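Local coordinates for ArCE4A (Arthrobacter sp. AW19M34-1, PDB 5LFZ), which probably removes N-acetyl groups from chitin-type and related carbohydrate substrates as a metal-dependent deacetylase of carbohydrate esterase family 4, at residues 27-32 / 195-200. Numbering follows the deposited sequence.
Sequences VALTFD and YTLVTV
Val-27 and Tyr-195 meet where one methyl settles on an aromatic face: in the conformer described, one of two for Val-27, its CG2 stands 4.0 Å from the centroid of the Tyr-195 ring, a CH-pi contact 30° off the ring normal and displaced toward CD1. In that conformer CG1 is anti to the backbone N (chi1 165°), which puts CG2 beside the N, on the Tyr-195 side. On the same face of the sheet, Leu-197 brings CD2 to 4.2 Å from Val-27 CB and turns CD1 to Leu-29 CD1; helix 177-192 covers this patch through Val-187 and Leu-190. On the other face, Ala-28 CB and the CG2 methyls of Thr-30 and Val-200 form a thinner apolar row, with Thr-30 CG2 and Val-200 CG2 4.0 Å apart. Thr-30 OG1 instead bonds Ile-170 O on strand 168-173.

Farther out the backbones pair in parallel. Val-27 donates N-H to Thr-196 O and receives Val-198 N at its own O, each bond 3.0 Å long, while Leu-197 CA-H approaches that same oxygen. Beyond this bridge the chains diverge: one water accepts Leu-29 N-H and also lies within bonding distance of Val-198 O, and a second lies within hydrogen-bonding distance of both Leu-29 O and Val-198 O (2.7 and 2.8 Å). Thr-199 then N-caps helix 200-203.

The contact thus closes one short parallel bridge within the NodB-type barrel. Its chemistry implies direct backbone hydrogen bonds made by Val-27 alone from strand 26-32, with waters bridging the diverging backbones; that strand runs on toward the nickel ligands Asp-33, His-82 and His-86.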
loop_
_atom_site.group_PDB
_atom_site.type_symbol
_atom_site.label_atom_id
_atom_site.label_comp_id
_atom_site.label_asym_id
_atom_site.label_seq_id
_atom_site.Cartn_x
_atom_site.Cartn_y
_atom_site.Cartn_z
ATOM N N VAL A 27 -4.260 5.199 -11.366
ATOM C CA VAL A 27 -4.118 5.583 -9.970
ATOM C C VAL A 27 -3.949 4.306 -9.147
ATOM O O VAL A 27 -4.593 3.296 -9.444
ATOM C CB VAL A 27 -5.341 6.390 -9.482
ATOM C CG1 VAL A 27 -5.380 6.467 -7.970
ATOM C CG2 VAL A 27 -5.332 7.786 -10.093
ATOM N N ALA A 28 -3.077 4.332 -8.139
ATOM C CA ALA A 28 -2.950 3.191 -7.237
ATOM C C ALA A 28 -3.479 3.516 -5.845
ATOM O O ALA A 28 -2.934 4.379 -5.151
ATOM C CB ALA A 28 -1.493 2.738 -7.157
ATOM N N LEU A 29 -4.551 2.838 -5.444
ATOM C CA LEU A 29 -5.045 2.914 -4.066
ATOM C C LEU A 29 -4.144 2.073 -3.186
ATOM O O LEU A 29 -3.892 0.908 -3.497
ATOM C CB LEU A 29 -6.481 2.403 -3.957
ATOM C CG LEU A 29 -7.563 3.109 -4.767
ATOM C CD1 LEU A 29 -8.933 2.562 -4.383
ATOM C CD2 LEU A 29 -7.480 4.605 -4.546
ATOM N N THR A 30 -3.644 2.647 -2.096
ATOM C CA THR A 30 -2.782 1.894 -1.192
ATOM C C THR A 30 -3.255 2.045 0.255
ATOM O O THR A 30 -3.796 3.087 0.651
ATOM C CB THR A 30 -1.286 2.314 -1.318
ATOM O OG1 THR A 30 -1.094 3.634 -0.801
ATOM C CG2 THR A 30 -0.819 2.265 -2.775
ATOM N N PHE A 31 -3.076 0.981 1.030
ATOM C CA PHE A 31 -3.540 0.937 2.415
ATOM C C PHE A 31 -2.423 0.477 3.338
ATOM O O PHE A 31 -1.865 -0.604 3.140
ATOM C CB PHE A 31 -4.738 0.000 2.557
ATOM C CG PHE A 31 -5.939 0.413 1.753
ATOM C CD1 PHE A 31 -6.861 1.312 2.267
ATOM C CD2 PHE A 31 -6.144 -0.098 0.480
ATOM C CE1 PHE A 31 -7.963 1.681 1.529
ATOM C CE2 PHE A 31 -7.243 0.274 -0.263
ATOM C CZ PHE A 31 -8.154 1.164 0.261
ATOM N N ASP A 32 -2.099 1.289 4.341
ATOM C CA ASP A 32 -1.010 0.979 5.272
ATOM C C ASP A 32 -1.497 0.431 6.597
ATOM O O ASP A 32 -2.616 0.735 7.023
ATOM C CB ASP A 32 -0.178 2.224 5.593
ATOM C CG ASP A 32 0.750 2.624 4.483
ATOM O OD1 ASP A 32 0.653 2.063 3.376
ATOM O OD2 ASP A 32 1.574 3.534 4.730
ATOM N N TYR A 195 -10.370 7.577 -14.074
ATOM C CA TYR A 195 -9.186 6.812 -13.693
ATOM C C TYR A 195 -9.395 5.311 -13.745
ATOM O O TYR A 195 -10.506 4.808 -13.558
ATOM C CB TYR A 195 -8.735 7.204 -12.285
ATOM C CG TYR A 195 -8.327 8.648 -12.184
ATOM C CD1 TYR A 195 -7.165 9.101 -12.787
ATOM C CD2 TYR A 195 -9.109 9.561 -11.497
ATOM C CE1 TYR A 195 -6.788 10.431 -12.703
ATOM C CE2 TYR A 195 -8.743 10.888 -11.407
ATOM C CZ TYR A 195 -7.587 11.320 -12.014
ATOM O OH TYR A 195 -7.231 12.647 -11.925
ATOM N N THR A 196 -8.300 4.602 -14.003
ATOM C CA THR A 196 -8.254 3.153 -13.919
ATOM C C THR A 196 -7.435 2.808 -12.686
ATOM O O THR A 196 -6.355 3.354 -12.489
ATOM C CB THR A 196 -7.638 2.532 -15.178
ATOM O OG1 THR A 196 -8.502 2.776 -16.297
ATOM C CG2 THR A 196 -7.436 1.024 -15.010
ATOM N N LEU A 197 -7.969 1.934 -11.840
ATOM C CA LEU A 197 -7.338 1.649 -10.556
ATOM C C LEU A 197 -6.471 0.408 -10.702
ATOM O O LEU A 197 -6.930 -0.624 -11.193
ATOM C CB LEU A 197 -8.395 1.470 -9.469
ATOM C CG LEU A 197 -9.405 2.627 -9.409
ATOM C CD1 LEU A 197 -10.453 2.420 -8.336
ATOM C CD2 LEU A 197 -8.695 3.935 -9.175
ATOM N N VAL A 198 -5.211 0.519 -10.291
ATOM C CA VAL A 198 -4.227 -0.537 -10.533
ATOM C C VAL A 198 -3.390 -0.824 -9.292
ATOM O O VAL A 198 -3.387 -0.044 -8.349
ATOM C CB VAL A 198 -3.261 -0.168 -11.686
ATOM C CG1 VAL A 198 -4.012 0.035 -12.996
ATOM C CG2 VAL A 198 -2.434 1.067 -11.326
ATOM N N THR A 199 -2.670 -1.943 -9.303
ATOM C CA THR A 199 -1.709 -2.215 -8.240
ATOM C C THR A 199 -0.456 -1.386 -8.488
ATOM O O THR A 199 -0.273 -0.853 -9.579
ATOM C CB THR A 199 -1.324 -3.699 -8.168
ATOM O OG1 THR A 199 -0.706 -4.087 -9.400
ATOM C CG2 THR A 199 -2.555 -4.562 -7.915
ATOM N N VAL A 200 0.399 -1.273 -7.479
ATOM C CA VAL A 200 1.636 -0.519 -7.614
ATOM C C VAL A 200 2.511 -1.122 -8.713
ATOM O O VAL A 200 3.132 -0.399 -9.501
ATOM C CB VAL A 200 2.397 -0.469 -6.267
ATOM C CG1 VAL A 200 3.817 0.015 -6.458
ATOM C CG2 VAL A 200 1.653 0.427 -5.277
HETATM O O HOH W 1 -2.649 -0.116 -5.691
HETATM O O HOH W 2 -5.759 0.750 -6.976
#